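Local structure of lipid-transfer protein (Thermomonospora curvata, 6OK1) at residues V369-L373 and L385-A389; I288-L293 and R330-H336; A56-E61 and C107-F111; A11-A15 and A36-A41; Q150-F155 and M256-Y260. The protein is a lipid-transfer protein of the thiolase superfamily that assembles with a second copy of itself and with the DUF35 protein ChsH2. All coordinates share one frame. Residue numbers count along the deposited sequence, not the author numbering.

Interactions 1 to 4 all reach one mixed sheet, while interaction 5 lies apart from it. Along the chain, interactions 4 and 3 come first, in the N-terminal thiolase half, and interactions 2 and 1 follow in the C-terminal one. Interactions 1 and 2, centres about 10 Å apart, touch through the neighbouring strands 371-375 and 290-292, with a probable hydrogen bond from Ile292 N to Leu373 O (2.8 Å). Interactions 3 and 4, about 16 Å apart, lie on the N-terminal half of the same sheet, on strands 104-112 and 8-15. Interaction 5, about 36 Å from interaction 4 between centres, joins a helix of the first half to a loop of the second at the ChsH2 interface.

Interaction 1 (V369-L373 and L385-A389); sequences VTNVL and LILGA
Strands 371-373 and 385-388 run antiparallel, their axes 4.6 Å apart at closest approach and their directions 160° apart, as the two arms of a beta hairpin. Val372 and Leu387 form the hydrogen-bonded pair (CA-CA 5.3 Å): Val372 N donates to Leu387 O at 2.8 Å and Leu387 N to Val372 O at 2.9 Å. The pairs Asn371-Gly388 (CA-CA 4.3 Å) and Leu373-Ile386 (4.5 Å) on either side are non-hydrogen-bonded, and Ala389 N to Thr370 O (2.9 Å) continues the pairing. Leu373 (t) and Ile386 (m) meet on one face, CG to CG1 4.1 Å. Asn371 (m) shares this face opposite Gly388, where a CB would fall 2.9 Å from Asn371 OD1, so glycine suits the site. A water bridges Asn371 OD1 (3.0 Å) and Ala389 O (3.2 Å), while Asn371 ND2 bonds to Asp287 O. Beta-branched Val372 (t), which favours strand backbone, and Leu387 (m) point to the other face. These apolar residues suit a buried hairpin in the C-terminal half of the thiolase fold, sandwiched between helices: helix 268-281 packs on Leu373 and Ile386, helix 348-359 on Val372 and Leu387, and strands 290-292 and 240-248 flank the pair in the sheet.

Interaction 2 (I288-L293 and R330-H336); sequences IGAAIL and RLPCNTH
Leu331 (chi1 t, chi2 p) lays its CD2 against Ala291 CB at 3.8 Å and its CD1 against Ile288 CG2 at 4.0 Å; the small alanine lets the branched leucine come close to the strand. Segment 330-336 has no regular structure of its own but runs beside strand 290-292 in the same direction, with Ala290-Pro332, Ala291-Cys333 and Ile292-Asn334 each 4.8 Å apart between CA atoms. One backbone bridge pins this register: Ala291 N donates to Pro332 O (2.9 Å) and Asn334 N to Ala291 O (3.0 Å). Proline, lacking an amide hydrogen, serves here through its carbonyl. Asn334 then departs from extended geometry, with phi/psi near 50°/53°, and its side chain (m) replaces a backbone partner: Leu293 N donates to Asn334 OD1 (2.9 Å) and Asn334 ND2 to Leu293 O (3.1 Å). Asp177 also binds that ND2. At the other end Arg330, with chi1 t, donates a hydrogen bond from NH1 to Ile288 O at 2.9 Å. Leu293 CG rests 4.1 Å from Cys333 SG, and Ile292 CG2 lies 3.8 Å from His336 CE1. In the C-terminal half of the thiolase fold, the segment thus lies along strand 290-292, an outermost strand of the sheet within this chain, on the side away from strand 371-375. The carbonyl of Ile288 and both backbone groups of Leu293 find partners in side chains, without a second regular strand.

Interaction 3 (A56-E61 and C107-F111); sequences ADTSSE and CYRAF
A single carboxylate, that of Asp57, gathers a charged side chain, two backbone amides and a water. Segment 56-61 is an irregular loop set against strand 107-111, nearest at Asp57-Arg109 (CA-CA 6.5 Å). Asp57 (t) reaches toward the strand: its OD2 accepts from Arg109 NH1 at 2.8 Å, a salt bridge, and from Ala110 N at 3.1 Å. Asp57 OD1 accepts from Ser59 N at 3.0 Å, closing an Asx turn. Arg109 (chi1 t, chi2 p) points away at CB, but its long chain brings the guanidinium back, one face lying against Asp57 N and Ala56 C. Tyr108 (p) extends its OH to donate to Ser59 O at 2.7 Å. One water joins Asp57 OD1 (2.7 Å), Ser59 OG (2.6 Å) and Ala110 O (2.8 Å); another joins Thr58 N (3.1 Å), Arg109 NH1 (2.9 Å) and Ala110 O (2.9 Å). Ser60 then N-caps helix 61-68, whose Glu61 pairs with Arg78, and Thr58 and Ser60 pack on the second subunit, another copy of this protein. This strand-to-helix loop lies in the N-terminal thiolase half, where short polar residues suit tight turning. Arginine balances the buried aspartate charge, and directional polar bonds join loop and strand.

Interaction 4 (A11-A15 and A36-A41); sequences AGIGA and AAIADA
Strand 11-15 crosses helix 36-40, axes 5.6 Å apart, at 148° between their directions. So close an approach depends on minimal side chains. Gly12 and Gly14 lie against the helix with CA atoms 4.1 Å from Ala41 CA and 3.8 Å from Ala37 CA; a CB on Gly12 would lie 2.3 Å from Ala37 O, and one on Gly14 2.2 Å from Ala37 N. Ala37 CB sits 3.5 Å from Gly14 N, Ala36 CB 3.8 Å from Gly14 CA, and Ala11 CB 4.1 Å from Ala41 CB. Asp40 (chi1 t) points toward the strand and its OD2 accepts from Ile13 N at 3.0 Å; the carboxylate also binds His237 and forms a salt bridge with Arg359. The CA-to-CB bond of Ile13 points away from helix 36-40, and its side chain (p, t) packs on Val355 and Arg356 of helix 348-359. A classic beta bulge sets Ala11 and Gly12 together opposite Val225. Such close glycine-alanine contact seats helix on sheet in the thiolase fold.

Interaction 5 (Q150-F155 and M256-Y260); sequences QWVAMF and MTSYY
The contact belongs to the seam between the two thiolase halves, beside the interface with ChsH2, and its centre is an aromatic cluster. Segment 150-155 of helix 148-163 supplies Trp151, Met154 and Phe155; the irregular loop 256-260 supplies Met256, Thr257 and Tyr259. Nearest CA atoms are Trp151-Met256 at 6.1 Å and Phe155-Tyr259 at 7.8 Å. Tyr259 (m) reaches the helix, its OH donating to Trp151 O at 2.8 Å, so the phenol suits a place needing both an apolar ring and a polar tip. Met154 (chi1 t, chi2 p) lays CG over the face of the Tyr259 ring, 4.0 Å from its centroid in a CH-pi contact, with SD 5.4 Å from the same centroid, a Met-aromatic contact. The Phe155 (m) and Tyr259 rings meet obliquely, centroids 5.0 Å apart and planes at 59°, with Phe155 CZ 3.5 Å from Tyr259 CE1. The loop bends sharply: Met256 has positive phi (71°) and Ser258 centres an inverse gamma turn, its OG bonded to His254 N. Trp151 (m) receives Thr257 CG2 over the face of its five-membered ring, a CH-pi contact 4.0 Å from the centroid, while its NE1 bonds to Leu145 O. Flexible Met256 (m, m, m) touches two helix residues, CB 3.7 Å from Trp151 CE3 and CE 3.7 Å from Val152 CG2. The backbone carbonyls of Met154 and Tyr259 accept hydrogen bonds from side chains of ChsH2.

Interaction 1 (V369-L373 and L385-A389)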
# COMPACT_ATOMS: atom_id res chain seq x y z
N VAL A 369 -24.62 7.46 -23.81
CA VAL A 369 -24.09 6.22 -23.27
C VAL A 369 -24.60 6.08 -21.84
O VAL A 369 -24.28 6.92 -20.99
CB VAL A 369 -22.55 6.19 -23.31
CG1 VAL A 369 -22.01 4.96 -22.58
CG2 VAL A 369 -22.06 6.21 -24.76
N THR A 370 -25.33 5.01 -21.58
CA THR A 370 -25.90 4.83 -20.25
C THR A 370 -24.90 4.21 -19.29
O THR A 370 -24.72 4.72 -18.18
CB THR A 370 -27.17 3.98 -20.33
OG1 THR A 370 -28.14 4.66 -21.14
CG2 THR A 370 -27.78 3.77 -18.96
N ASN A 371 -24.26 3.11 -19.70
CA ASN A 371 -23.37 2.34 -18.84
C ASN A 371 -22.03 2.13 -19.53
O ASN A 371 -21.97 1.72 -20.70
CB ASN A 371 -23.97 0.98 -18.50
CG ASN A 371 -25.35 1.09 -17.86
OD1 ASN A 371 -25.49 1.62 -16.75
ND2 ASN A 371 -26.36 0.58 -18.55
N VAL A 372 -20.95 2.38 -18.79
CA VAL A 372 -19.59 2.26 -19.30
C VAL A 372 -18.82 1.30 -18.41
O VAL A 372 -18.79 1.47 -17.19
CB VAL A 372 -18.86 3.62 -19.35
CG1 VAL A 372 -17.44 3.42 -19.92
CG2 VAL A 372 -19.63 4.60 -20.20
N LEU A 373 -18.17 0.31 -19.01
CA LEU A 373 -17.33 -0.62 -18.26
C LEU A 373 -15.88 -0.20 -18.41
O LEU A 373 -15.42 0.06 -19.52
CB LEU A 373 -17.54 -2.06 -18.74
CG LEU A 373 -16.98 -3.14 -17.81
CD1 LEU A 373 -17.75 -4.42 -17.96
CD2 LEU A 373 -15.54 -3.43 -18.07
N LEU A 385 -14.83 -1.22 -13.09
CA LEU A 385 -16.00 -0.44 -12.70
C LEU A 385 -17.06 -0.58 -13.77
O LEU A 385 -16.74 -0.73 -14.95
CB LEU A 385 -15.72 1.05 -12.57
CG LEU A 385 -14.61 1.43 -11.58
CD1 LEU A 385 -14.19 2.84 -11.85
CD2 LEU A 385 -15.06 1.24 -10.15
N ILE A 386 -18.32 -0.45 -13.36
CA ILE A 386 -19.36 -0.00 -14.28
C ILE A 386 -19.85 1.34 -13.75
O ILE A 386 -20.32 1.43 -12.61
CB ILE A 386 -20.50 -1.02 -14.43
CG1 ILE A 386 -19.99 -2.30 -15.11
CG2 ILE A 386 -21.65 -0.40 -15.27
CD1 ILE A 386 -20.99 -3.47 -15.13
N LEU A 387 -19.67 2.38 -14.55
CA LEU A 387 -20.20 3.71 -14.28
C LEU A 387 -21.45 3.91 -15.12
O LEU A 387 -21.49 3.51 -16.30
CB LEU A 387 -19.17 4.80 -14.60
CG LEU A 387 -17.84 4.69 -13.86
CD1 LEU A 387 -16.98 5.85 -14.23
CD2 LEU A 387 -18.07 4.65 -12.36
N GLY A 388 -22.47 4.52 -14.53
CA GLY A 388 -23.75 4.65 -15.20
C GLY A 388 -24.44 5.97 -14.95
O GLY A 388 -24.22 6.65 -13.94
N ALA A 389 -25.29 6.34 -15.90
CA ALA A 389 -26.17 7.48 -15.70
C ALA A 389 -27.02 7.26 -14.46
O ALA A 389 -27.28 6.13 -14.04
CB ALA A 389 -27.05 7.70 -16.93
O HOH W 1 -27.53 3.15 -15.25

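Interaction 2 (I288-L293 and R330-H336)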
# COMPACT_ATOMS: atom_id res chain seq x y z
N ILE A 288 -23.96 -2.72 -21.74
CA ILE A 288 -22.79 -1.85 -21.73
C ILE A 288 -22.68 -1.15 -23.07
O ILE A 288 -22.59 -1.80 -24.12
CB ILE A 288 -21.52 -2.66 -21.44
CG1 ILE A 288 -21.68 -3.45 -20.13
CG2 ILE A 288 -20.29 -1.76 -21.44
CD1 ILE A 288 -21.90 -2.59 -18.87
N GLY A 289 -22.63 0.19 -23.04
CA GLY A 289 -22.66 0.99 -24.24
C GLY A 289 -21.30 1.52 -24.66
O GLY A 289 -21.16 2.09 -25.75
N ALA A 290 -20.29 1.33 -23.83
CA ALA A 290 -18.93 1.69 -24.19
C ALA A 290 -17.98 0.98 -23.23
O ALA A 290 -18.38 0.62 -22.12
CB ALA A 290 -18.72 3.21 -24.11
N ALA A 291 -16.73 0.79 -23.67
CA ALA A 291 -15.73 0.16 -22.80
C ALA A 291 -14.41 0.91 -22.83
O ALA A 291 -13.91 1.29 -23.89
CB ALA A 291 -15.47 -1.29 -23.20
N ILE A 292 -13.81 1.07 -21.65
CA ILE A 292 -12.47 1.61 -21.51
C ILE A 292 -11.62 0.42 -21.07
O ILE A 292 -11.70 0.01 -19.90
CB ILE A 292 -12.41 2.77 -20.51
CG1 ILE A 292 -13.37 3.92 -20.90
CG2 ILE A 292 -10.95 3.25 -20.35
CD1 ILE A 292 -13.12 4.55 -22.24
N LEU A 293 -10.87 -0.18 -22.00
CA LEU A 293 -10.17 -1.44 -21.79
C LEU A 293 -8.68 -1.16 -21.70
O LEU A 293 -8.07 -0.66 -22.65
CB LEU A 293 -10.49 -2.45 -22.90
CG LEU A 293 -11.97 -2.84 -22.98
CD1 LEU A 293 -12.16 -3.88 -24.10
CD2 LEU A 293 -12.49 -3.36 -21.63
N ARG A 330 -20.81 -1.56 -31.91
CA ARG A 330 -21.58 -2.03 -30.77
C ARG A 330 -20.92 -1.63 -29.45
O ARG A 330 -21.63 -1.37 -28.46
CB ARG A 330 -21.77 -3.55 -30.86
CG ARG A 330 -22.43 -4.20 -29.66
CD ARG A 330 -21.40 -4.84 -28.76
NE ARG A 330 -21.95 -5.35 -27.51
CZ ARG A 330 -22.35 -4.59 -26.50
NH1 ARG A 330 -22.29 -3.27 -26.59
NH2 ARG A 330 -22.81 -5.15 -25.39
N LEU A 331 -19.60 -1.55 -29.41
CA LEU A 331 -18.87 -1.32 -28.16
C LEU A 331 -17.76 -0.30 -28.39
O LEU A 331 -16.57 -0.65 -28.41
CB LEU A 331 -18.29 -2.62 -27.60
CG LEU A 331 -17.78 -2.50 -26.15
CD1 LEU A 331 -18.93 -2.32 -25.17
CD2 LEU A 331 -16.92 -3.71 -25.71
N PRO A 332 -18.13 0.96 -28.56
CA PRO A 332 -17.13 2.03 -28.67
C PRO A 332 -16.13 1.92 -27.55
O PRO A 332 -16.49 1.80 -26.38
CB PRO A 332 -17.97 3.31 -28.55
CG PRO A 332 -19.32 2.93 -29.01
CD PRO A 332 -19.51 1.49 -28.61
N CYS A 333 -14.85 1.95 -27.91
CA CYS A 333 -13.79 1.58 -26.98
C CYS A 333 -12.71 2.64 -26.96
O CYS A 333 -12.26 3.12 -28.01
CB CYS A 333 -13.22 0.23 -27.38
SG CYS A 333 -11.93 -0.41 -26.26
N ASN A 334 -12.24 2.95 -25.75
CA ASN A 334 -11.07 3.80 -25.57
C ASN A 334 -11.21 5.08 -26.39
O ASN A 334 -10.31 5.48 -27.14
CB ASN A 334 -9.80 3.04 -25.91
CG ASN A 334 -9.49 1.95 -24.89
OD1 ASN A 334 -10.12 1.91 -23.83
ND2 ASN A 334 -8.52 1.09 -25.18
N THR A 335 -12.35 5.76 -26.19
CA THR A 335 -12.68 6.98 -26.91
C THR A 335 -11.73 8.14 -26.62
O THR A 335 -11.72 9.12 -27.37
CB THR A 335 -14.12 7.36 -26.57
OG1 THR A 335 -14.37 7.15 -25.18
CG2 THR A 335 -15.07 6.47 -27.36
N HIS A 336 -10.93 8.06 -25.56
CA HIS A 336 -9.87 9.03 -25.31
C HIS A 336 -8.57 8.69 -26.02
O HIS A 336 -7.66 9.53 -26.08
CB HIS A 336 -9.60 9.14 -23.80
CG HIS A 336 -9.18 7.86 -23.15
ND1 HIS A 336 -9.77 6.64 -23.44
CD2 HIS A 336 -8.25 7.60 -22.20
CE1 HIS A 336 -9.21 5.70 -22.70
NE2 HIS A 336 -8.28 6.25 -21.95

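Interaction 3 (A56-E61 and C107-F111)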
# COMPACT_ATOMS: atom_id res chain seq x y z
N ALA A 56 2.53 2.37 -4.68
CA ALA A 56 3.80 2.92 -5.16
C ALA A 56 3.81 4.44 -5.26
O ALA A 56 4.88 5.02 -5.49
CB ALA A 56 4.17 2.35 -6.54
N ASP A 57 2.66 5.09 -5.11
CA ASP A 57 2.61 6.54 -5.21
C ASP A 57 3.40 7.17 -4.07
O ASP A 57 3.21 6.82 -2.90
CB ASP A 57 1.17 7.03 -5.22
CG ASP A 57 1.07 8.42 -5.79
OD1 ASP A 57 1.47 9.36 -5.08
OD2 ASP A 57 0.67 8.60 -6.96
N THR A 58 4.32 8.08 -4.42
CA THR A 58 5.24 8.67 -3.44
C THR A 58 4.65 9.89 -2.74
O THR A 58 5.25 10.38 -1.79
CB THR A 58 6.56 9.09 -4.14
OG1 THR A 58 6.28 10.12 -5.08
CG2 THR A 58 7.22 7.89 -4.86
N SER A 59 3.54 10.43 -3.23
CA SER A 59 2.89 11.58 -2.62
C SER A 59 1.86 11.05 -1.63
O SER A 59 0.69 10.90 -1.95
CB SER A 59 2.24 12.45 -3.68
OG SER A 59 3.21 12.84 -4.63
N SER A 60 2.32 10.77 -0.41
CA SER A 60 1.43 10.17 0.57
C SER A 60 0.22 11.05 0.86
O SER A 60 0.23 12.27 0.67
CB SER A 60 2.21 9.89 1.86
OG SER A 60 2.31 11.08 2.59
N GLU A 61 -0.83 10.40 1.40
CA GLU A 61 -2.06 11.09 1.73
C GLU A 61 -1.79 12.30 2.61
O GLU A 61 -2.40 13.35 2.43
CB GLU A 61 -3.03 10.12 2.44
CG GLU A 61 -3.33 8.85 1.62
CD GLU A 61 -2.45 7.68 1.97
OE1 GLU A 61 -1.24 7.88 2.23
OE2 GLU A 61 -2.98 6.55 1.99
N CYS A 107 -9.49 10.00 -5.13
CA CYS A 107 -8.60 8.95 -5.61
C CYS A 107 -7.61 9.59 -6.58
O CYS A 107 -8.03 10.35 -7.45
CB CYS A 107 -9.39 7.85 -6.33
SG CYS A 107 -10.82 7.26 -5.42
N TYR A 108 -6.31 9.30 -6.44
CA TYR A 108 -5.33 9.99 -7.28
C TYR A 108 -4.12 9.12 -7.59
O TYR A 108 -3.84 8.13 -6.92
CB TYR A 108 -4.86 11.31 -6.62
CG TYR A 108 -4.08 11.12 -5.33
CD1 TYR A 108 -4.73 11.03 -4.12
CD2 TYR A 108 -2.69 11.03 -5.32
CE1 TYR A 108 -4.01 10.86 -2.93
CE2 TYR A 108 -1.98 10.85 -4.14
CZ TYR A 108 -2.65 10.77 -2.96
OH TYR A 108 -1.99 10.59 -1.79
N ARG A 109 -3.40 9.53 -8.64
CA ARG A 109 -2.11 8.97 -9.00
C ARG A 109 -1.38 10.06 -9.76
O ARG A 109 -1.95 10.66 -10.67
CB ARG A 109 -2.26 7.70 -9.85
CG ARG A 109 -0.97 6.94 -10.12
CD ARG A 109 -0.50 6.20 -8.89
NE ARG A 109 0.68 5.37 -9.19
CZ ARG A 109 1.94 5.72 -9.01
NH1 ARG A 109 2.28 6.90 -8.49
NH2 ARG A 109 2.90 4.86 -9.36
N ALA A 110 -0.13 10.30 -9.40
CA ALA A 110 0.68 11.27 -10.15
C ALA A 110 2.14 10.86 -10.13
O ALA A 110 2.65 10.40 -9.11
CB ALA A 110 0.52 12.68 -9.57
N PHE A 111 2.81 11.01 -11.27
CA PHE A 111 4.21 10.61 -11.34
C PHE A 111 4.91 11.28 -12.51
O PHE A 111 4.27 11.82 -13.43
CB PHE A 111 4.37 9.08 -11.43
CG PHE A 111 3.44 8.40 -12.42
CD1 PHE A 111 3.31 8.83 -13.73
CD2 PHE A 111 2.77 7.24 -12.04
CE1 PHE A 111 2.49 8.15 -14.64
CE2 PHE A 111 1.95 6.54 -12.94
CZ PHE A 111 1.81 7.01 -14.25
O HOH W 2 5.46 5.79 -8.45
O HOH W 3 2.18 11.53 -6.58
O HOH W 4 4.28 8.65 -7.45

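Interaction 4 (A11-A15 and A36-A41)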
# COMPACT_ATOMS: atom_id res chain seq x y z
N ALA A 11 -18.17 12.59 -9.01
CA ALA A 11 -18.69 13.91 -9.23
C ALA A 11 -17.66 14.88 -9.77
O ALA A 11 -18.04 15.93 -10.29
CB ALA A 11 -19.25 14.48 -7.92
N GLY A 12 -16.38 14.54 -9.65
CA GLY A 12 -15.32 15.41 -10.10
C GLY A 12 -14.17 14.63 -10.69
O GLY A 12 -13.83 13.55 -10.20
N ILE A 13 -13.60 15.19 -11.76
CA ILE A 13 -12.37 14.70 -12.38
C ILE A 13 -11.42 15.88 -12.54
O ILE A 13 -11.82 17.02 -12.79
CB ILE A 13 -12.63 14.01 -13.74
CG1 ILE A 13 -13.21 15.00 -14.76
CG2 ILE A 13 -13.56 12.81 -13.52
CD1 ILE A 13 -13.47 14.39 -16.12
N GLY A 14 -10.13 15.59 -12.40
CA GLY A 14 -9.12 16.61 -12.52
C GLY A 14 -7.82 16.01 -12.96
O GLY A 14 -7.45 14.91 -12.53
N ALA A 15 -7.10 16.71 -13.82
CA ALA A 15 -5.85 16.20 -14.35
C ALA A 15 -4.90 17.36 -14.62
O ALA A 15 -5.32 18.49 -14.86
CB ALA A 15 -6.08 15.42 -15.65
N ALA A 36 -7.89 20.22 -8.81
CA ALA A 36 -8.71 20.37 -10.01
C ALA A 36 -9.96 19.51 -9.92
O ALA A 36 -11.05 19.96 -10.29
CB ALA A 36 -7.89 20.03 -11.26
N ALA A 37 -9.83 18.28 -9.41
CA ALA A 37 -10.98 17.39 -9.30
C ALA A 37 -11.97 17.90 -8.26
O ALA A 37 -13.19 17.88 -8.47
CB ALA A 37 -10.53 15.97 -8.95
N ILE A 38 -11.46 18.41 -7.14
CA ILE A 38 -12.29 18.98 -6.09
C ILE A 38 -13.10 20.15 -6.65
O ILE A 38 -14.32 20.24 -6.44
CB ILE A 38 -11.40 19.41 -4.91
CG1 ILE A 38 -10.81 18.17 -4.20
CG2 ILE A 38 -12.17 20.28 -3.92
CD1 ILE A 38 -9.68 18.46 -3.21
N ALA A 39 -12.43 21.06 -7.34
CA ALA A 39 -13.12 22.20 -7.95
C ALA A 39 -14.14 21.72 -8.98
O ALA A 39 -15.23 22.29 -9.10
CB ALA A 39 -12.11 23.14 -8.58
N ASP A 40 -13.80 20.68 -9.73
CA ASP A 40 -14.71 20.16 -10.74
C ASP A 40 -15.99 19.63 -10.10
O ASP A 40 -17.05 19.69 -10.72
CB ASP A 40 -14.03 19.05 -11.54
CG ASP A 40 -14.82 18.64 -12.76
OD1 ASP A 40 -15.06 19.49 -13.64
OD2 ASP A 40 -15.20 17.45 -12.85
N ALA A 41 -15.89 19.09 -8.89
CA ALA A 41 -17.06 18.59 -8.18
C ALA A 41 -17.83 19.70 -7.47
O ALA A 41 -18.79 19.41 -6.73
CB ALA A 41 -16.65 17.52 -7.17

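Interaction 5 (Q150-F155 and M256-Y260)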
# COMPACT_ATOMS: atom_id res chain seq x y z
N GLN A 150 7.90 -8.00 -22.40
CA GLN A 150 8.23 -9.41 -22.53
C GLN A 150 7.27 -10.26 -21.72
O GLN A 150 6.86 -11.35 -22.15
CB GLN A 150 9.66 -9.65 -22.08
CG GLN A 150 10.70 -8.97 -22.99
CD GLN A 150 12.06 -8.83 -22.34
OE1 GLN A 150 12.23 -9.06 -21.13
NE2 GLN A 150 13.05 -8.42 -23.14
N TRP A 151 6.91 -9.79 -20.52
CA TRP A 151 5.98 -10.56 -19.71
C TRP A 151 4.65 -10.73 -20.42
O TRP A 151 4.05 -11.81 -20.37
CB TRP A 151 5.79 -9.90 -18.32
CG TRP A 151 7.03 -9.82 -17.56
CD1 TRP A 151 8.09 -10.66 -17.64
CD2 TRP A 151 7.41 -8.78 -16.62
NE1 TRP A 151 9.11 -10.22 -16.81
CE2 TRP A 151 8.71 -9.08 -16.17
CE3 TRP A 151 6.77 -7.64 -16.13
CZ2 TRP A 151 9.39 -8.28 -15.27
CZ3 TRP A 151 7.43 -6.85 -15.22
CH2 TRP A 151 8.74 -7.17 -14.81
N VAL A 152 4.17 -9.68 -21.11
CA VAL A 152 2.92 -9.74 -21.86
C VAL A 152 3.09 -10.60 -23.09
O VAL A 152 2.19 -11.36 -23.48
CB VAL A 152 2.45 -8.31 -22.22
CG1 VAL A 152 1.27 -8.36 -23.22
CG2 VAL A 152 2.03 -7.53 -20.96
N ALA A 153 4.26 -10.50 -23.74
CA ALA A 153 4.49 -11.24 -24.97
C ALA A 153 4.37 -12.73 -24.76
O ALA A 153 3.91 -13.45 -25.66
CB ALA A 153 5.85 -10.89 -25.52
N MET A 154 4.74 -13.22 -23.57
CA MET A 154 4.64 -14.65 -23.30
C MET A 154 3.20 -15.14 -23.36
O MET A 154 2.92 -16.23 -23.89
CB MET A 154 5.26 -14.96 -21.93
CG MET A 154 5.52 -16.44 -21.70
SD MET A 154 6.84 -17.12 -22.70
CE MET A 154 8.26 -16.53 -21.76
N PHE A 155 2.26 -14.33 -22.86
CA PHE A 155 0.84 -14.64 -23.00
C PHE A 155 0.38 -14.51 -24.45
O PHE A 155 -0.36 -15.36 -24.96
CB PHE A 155 -0.01 -13.70 -22.15
CG PHE A 155 0.20 -13.84 -20.67
CD1 PHE A 155 -0.09 -15.05 -20.02
CD2 PHE A 155 0.62 -12.76 -19.91
CE1 PHE A 155 0.08 -15.17 -18.66
CE2 PHE A 155 0.77 -12.88 -18.53
CZ PHE A 155 0.49 -14.09 -17.91
N MET A 256 2.34 -10.20 -13.22
CA MET A 256 2.55 -10.16 -14.66
C MET A 256 2.98 -11.48 -15.26
O MET A 256 3.12 -11.55 -16.49
CB MET A 256 3.58 -9.09 -15.07
CG MET A 256 3.12 -7.70 -14.71
SD MET A 256 1.65 -7.25 -15.64
CE MET A 256 2.31 -7.14 -17.30
N THR A 257 3.15 -12.53 -14.47
CA THR A 257 3.79 -13.75 -14.96
C THR A 257 3.06 -15.01 -14.50
O THR A 257 3.70 -16.00 -14.12
CB THR A 257 5.25 -13.80 -14.53
OG1 THR A 257 5.37 -13.74 -13.11
CG2 THR A 257 6.03 -12.64 -15.13
N SER A 258 1.72 -15.00 -14.55
CA SER A 258 0.92 -16.17 -14.16
C SER A 258 0.94 -17.20 -15.28
O SER A 258 -0.05 -17.43 -15.99
CB SER A 258 -0.50 -15.77 -13.81
OG SER A 258 -0.50 -14.70 -12.87
N TYR A 259 2.07 -17.87 -15.39
CA TYR A 259 2.40 -18.75 -16.50
C TYR A 259 2.20 -20.22 -16.17
O TYR A 259 2.55 -21.09 -16.99
CB TYR A 259 3.87 -18.55 -16.89
CG TYR A 259 4.28 -17.18 -17.39
CD1 TYR A 259 3.41 -16.36 -18.10
CD2 TYR A 259 5.56 -16.73 -17.18
CE1 TYR A 259 3.82 -15.12 -18.57
CE2 TYR A 259 5.98 -15.49 -17.64
CZ TYR A 259 5.10 -14.69 -18.32
OH TYR A 259 5.56 -13.49 -18.78
N TYR A 260 1.66 -20.53 -15.00
CA TYR A 260 1.68 -21.88 -14.45
C TYR A 260 0.29 -22.46 -14.28
O TYR A 260 0.14 -23.59 -13.80
CB TYR A 260 2.45 -21.86 -13.12
CG TYR A 260 3.74 -21.05 -13.22
CD1 TYR A 260 4.89 -21.61 -13.71
CD2 TYR A 260 3.77 -19.70 -12.83
CE1 TYR A 260 6.07 -20.88 -13.81
CE2 TYR A 260 4.90 -18.96 -12.95
CZ TYR A 260 6.06 -19.55 -13.43
OH TYR A 260 7.25 -18.86 -13.54